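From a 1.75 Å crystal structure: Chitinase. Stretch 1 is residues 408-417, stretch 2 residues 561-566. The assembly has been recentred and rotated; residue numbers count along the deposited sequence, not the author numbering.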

ATOM      1  N   GLY A 408     -19.349  -6.671   4.657  1.00  7.80           N
ATOM      2  CA  GLY A 408     -18.502  -7.664   4.031  1.00 11.21           C
ATOM      3  C   GLY A 408     -17.087  -7.645   4.568  1.00  8.88           C
ATOM      4  O   GLY A 408     -16.775  -6.849   5.457  1.00  9.24           O
ATOM      5  N   PRO A 409     -16.221  -8.516   4.024  1.00  9.44           N
ATOM      6  CA  PRO A 409     -14.856  -8.652   4.543  1.00  8.10           C
ATOM      7  C   PRO A 409     -14.047  -7.377   4.386  1.00 11.23           C
ATOM      8  O   PRO A 409     -14.173  -6.650   3.391  1.00 10.71           O
ATOM      9  N   ASN A 410     -13.200  -7.140   5.374  1.00  8.03           N
ATOM     10  CA  ASN A 410     -12.297  -6.005   5.380  1.00  8.66           C
ATOM     11  C   ASN A 410     -11.168  -6.160   4.348  1.00 13.24           C
ATOM     12  O   ASN A 410     -10.672  -5.179   3.790  1.00  9.48           O
ATOM     13  N   ALA A 411     -10.795  -7.406   4.062  1.00  8.40           N
ATOM     14  CA  ALA A 411      -9.589  -7.670   3.288  1.00  7.20           C
ATOM     15  C   ALA A 411      -9.693  -8.972   2.492  1.00  6.75           C
ATOM     16  O   ALA A 411      -8.818  -9.825   2.587  1.00  8.96           O
ATOM     17  N   ALA A 412     -10.769  -9.133   1.726  1.00  6.00           N
ATOM     18  CA  ALA A 412     -10.922 -10.350   0.925  1.00  6.11           C
ATOM     19  C   ALA A 412      -9.689 -10.622   0.060  1.00  7.35           C
ATOM     20  O   ALA A 412      -9.151  -9.711  -0.561  1.00  8.08           O
ATOM     21  N   LEU A 413      -9.240 -11.874   0.018  1.00  6.24           N
ATOM     22  CA  LEU A 413      -8.151 -12.238  -0.895  1.00  6.26           C
ATOM     23  C   LEU A 413      -8.621 -12.219  -2.353  1.00  8.14           C
ATOM     24  O   LEU A 413      -7.921 -11.720  -3.236  1.00  7.31           O
ATOM     25  N   TYR A 414      -9.799 -12.794  -2.585  1.00  8.39           N
ATOM     26  CA  TYR A 414     -10.360 -12.958  -3.927  1.00  6.51           C
ATOM     27  C   TYR A 414     -11.745 -12.345  -4.083  1.00 10.17           C
ATOM     28  O   TYR A 414     -12.449 -12.118  -3.107  1.00  9.52           O
ATOM     29  N   ASP A 415     -12.143 -12.141  -5.332  1.00  6.57           N
ATOM     30  CA  ASP A 415     -13.536 -11.889  -5.680  1.00  6.68           C
ATOM     31  C   ASP A 415     -14.327 -13.212  -5.627  1.00 10.26           C
ATOM     32  O   ASP A 415     -13.778 -14.262  -5.977  1.00 10.16           O
ATOM     33  N   ASP A 416     -15.588 -13.164  -5.187  1.00  9.22           N
ATOM     34  CA  ASP A 416     -16.460 -14.355  -5.180  1.00 10.76           C
ATOM     35  C   ASP A 416     -17.684 -14.149  -6.072  1.00 12.87           C
ATOM     36  O   ASP A 416     -18.611 -14.967  -6.078  1.00 12.60           O
ATOM     37  N   GLY A 417     -17.681 -13.061  -6.833  1.00  9.05           N
ATOM     38  CA  GLY A 417     -18.764 -12.782  -7.760  1.00 10.53           C
ATOM     39  C   GLY A 417     -19.987 -12.191  -7.080  1.00 12.22           C
ATOM     40  O   GLY A 417     -21.000 -11.923  -7.733  1.00 14.37           O
ATOM     41  N   GLY A 561     -13.956 -19.652   2.288  1.00 12.46           N
ATOM     42  CA  GLY A 561     -12.696 -19.956   1.619  1.00 14.74           C
ATOM     43  C   GLY A 561     -12.546 -19.319   0.245  1.00 13.39           C
ATOM     44  O   GLY A 561     -11.428 -19.136  -0.241  1.00 14.43           O
ATOM     45  N   ALA A 562     -13.666 -18.991  -0.393  1.00  8.47           N
ATOM     46  CA  ALA A 562     -13.616 -18.299  -1.679  1.00  9.27           C
ATOM     47  C   ALA A 562     -13.068 -16.891  -1.496  1.00 10.05           C
ATOM     48  O   ALA A 562     -12.429 -16.332  -2.386  1.00 10.32           O
ATOM     49  N   LEU A 563     -13.307 -16.322  -0.317  1.00  8.54           N
ATOM     50  CA  LEU A 563     -12.862 -14.969  -0.004  1.00  7.90           C
ATOM     51  C   LEU A 563     -11.598 -14.943   0.855  1.00 11.55           C
ATOM     52  O   LEU A 563     -10.975 -13.899   1.008  1.00 12.58           O
ATOM     53  N   ALA A 564     -11.240 -16.100   1.408  1.00 11.04           N
ATOM     54  CA  ALA A 564     -10.245 -16.213   2.482  1.00  8.40           C
ATOM     55  C   ALA A 564     -10.561 -15.233   3.613  1.00  8.32           C
ATOM     56  O   ALA A 564      -9.698 -14.479   4.062  1.00  8.66           O
ATOM     57  N   ALA A 565     -11.805 -15.266   4.072  1.00  9.45           N
ATOM     58  CA  ALA A 565     -12.292 -14.282   5.036  1.00 10.77           C
ATOM     59  C   ALA A 565     -13.029 -14.924   6.211  1.00  9.42           C
ATOM     60  O   ALA A 565     -14.009 -15.636   6.020  1.00  9.57           O
ATOM     61  N   PRO A 566     -12.540 -14.683   7.436  1.00  9.61           N
ATOM     62  CA  PRO A 566     -13.292 -15.042   8.636  1.00  7.67           C
ATOM     63  C   PRO A 566     -14.103 -13.854   9.138  1.00  7.92           C
ATOM     64  O   PRO A 566     -13.758 -12.702   8.868  1.00  9.96           O
TER

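Which residue fills most of the space between the two stretches? Leu563 does, with 109 Å² of its surface covered by residues 408-417. Its CA-to-CB bond points sideways, but the rotamer, chi1 m and chi2 t, brings the end of the side chain nearer to the first stretch. Leu563 CD1 lies 3.9 Å from CG of Pro409, while Leu563 CD2 sits 4.1 Å from CB of Ala412 and 3.4 Å from the backbone O of Tyr414. The leucine thus meets both apolar side chains and main chain.

What does Asp416 contribute, being charged yet turned toward the second stretch? Its chi1 is p, and Asp416 CG comes within 3.6 Å of CD2 of Leu563, a van der Waals contact rather than a polar one. Asp416 CB also lies 4.3 Å from CB of Ala562. Both carboxylate oxygens are hydrogen-bonded outside the two stretches, so the contact with leucine does not leave them without polar partners.

How is the polar backbone joined across the contact? Leu413 N donates a hydrogen bond to Leu563 O at 2.8 Å, and the same oxygen receives a CA-H...O contact from Ala412 CA at 3.6 Å. Farther along, Ala562 O and Asp415 O are 4.4 Å apart, and both are acceptors; a water resolves this by donating to each, 2.7 Å from Asp415 O and 2.7 Å from Ala562 O. Ala562 O also lies at the edge of the Tyr414 ring, 3.3 Å from Tyr414 CB.

Which other side chains complete the packing? Pro409 and Ala565 both point toward the opposing stretch, and their CB atoms meet at 3.7 Å. Leu413, with chi1 t and chi2 p, likewise points toward its partner, Leu413 CB lying 3.7 Å from CB of Ala564.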

ATOM      1  CB  PRO A 409     -14.245  -9.772   3.688  1.00 11.49           C
ATOM      2  CG  PRO A 409     -15.381 -10.380   2.926  1.00 16.63           C
ATOM      3  CD  PRO A 409     -16.434  -9.323   2.812  1.00 11.75           C
ATOM      4  CB  ASN A 410     -11.728  -5.842   6.792  1.00  8.24           C
ATOM      5  CG  ASN A 410     -10.853  -4.627   6.918  1.00 14.87           C
ATOM      6  OD1 ASN A 410      -9.637  -4.728   6.989  1.00 27.22           O
ATOM      7  ND2 ASN A 410     -11.470  -3.463   6.914  1.00 15.63           N
ATOM      8  CB  ALA A 411      -8.385  -7.721   4.220  1.00  9.56           C
ATOM      9  CB  ALA A 412     -12.169 -10.248   0.038  1.00  6.54           C
ATOM     10  CB  LEU A 413      -7.604 -13.625  -0.560  1.00  8.00           C
ATOM     11  CG  LEU A 413      -6.505 -14.167  -1.477  1.00  8.13           C
ATOM     12  CD1 LEU A 413      -5.309 -13.226  -1.505  1.00  8.81           C
ATOM     13  CD2 LEU A 413      -6.081 -15.562  -1.033  1.00  9.61           C
ATOM     14  CB  TYR A 414     -10.511 -14.441  -4.270  1.00  7.46           C
ATOM     15  CG  TYR A 414      -9.255 -15.265  -4.395  1.00  7.52           C
ATOM     16  CD1 TYR A 414      -8.137 -14.789  -5.072  1.00  6.90           C
ATOM     17  CD2 TYR A 414      -9.220 -16.564  -3.892  1.00  9.71           C
ATOM     18  CE1 TYR A 414      -7.005 -15.570  -5.213  1.00  7.15           C
ATOM     19  CE2 TYR A 414      -8.096 -17.351  -4.021  1.00  7.84           C
ATOM     20  CZ  TYR A 414      -6.996 -16.853  -4.689  1.00  7.67           C
ATOM     21  OH  TYR A 414      -5.884 -17.648  -4.824  1.00  7.65           O
ATOM     22  CB  ASP A 415     -13.615 -11.279  -7.075  1.00  8.15           C
ATOM     23  CG  ASP A 415     -15.024 -10.860  -7.443  1.00  9.30           C
ATOM     24  OD1 ASP A 415     -15.454  -9.780  -6.986  1.00 13.37           O
ATOM     25  OD2 ASP A 415     -15.694 -11.620  -8.167  1.00 10.71           O
ATOM     26  CB  ASP A 416     -16.896 -14.725  -3.739  1.00 12.71           C
ATOM     27  CG  ASP A 416     -17.905 -13.734  -3.120  1.00 15.39           C
ATOM     28  OD1 ASP A 416     -18.126 -12.633  -3.670  1.00 14.91           O
ATOM     29  OD2 ASP A 416     -18.474 -14.061  -2.046  1.00 12.85           O
ATOM     30  CB  ALA A 562     -15.011 -18.267  -2.323  1.00  8.72           C
ATOM     31  CB  LEU A 563     -13.976 -14.212   0.731  1.00  7.98           C
ATOM     32  CG  LEU A 563     -15.281 -13.992  -0.038  1.00  8.62           C
ATOM     33  CD1 LEU A 563     -16.419 -13.568   0.895  1.00 11.65           C
ATOM     34  CD2 LEU A 563     -15.040 -12.954  -1.124  1.00 11.38           C
ATOM     35  CB  ALA A 564      -8.822 -15.995   1.951  1.00  7.93           C
ATOM     36  CB  ALA A 565     -13.198 -13.287   4.341  1.00  9.66           C
ATOM     37  CB  PRO A 566     -12.194 -15.416   9.642  1.00  7.73           C
ATOM     38  CG  PRO A 566     -11.000 -14.553   9.231  1.00  7.25           C
ATOM     39  CD  PRO A 566     -11.196 -14.168   7.757  1.00  9.67           C
TER
HETATM   40  O   HOH W   1     -13.039 -16.702  -5.031  1.00 14.36           O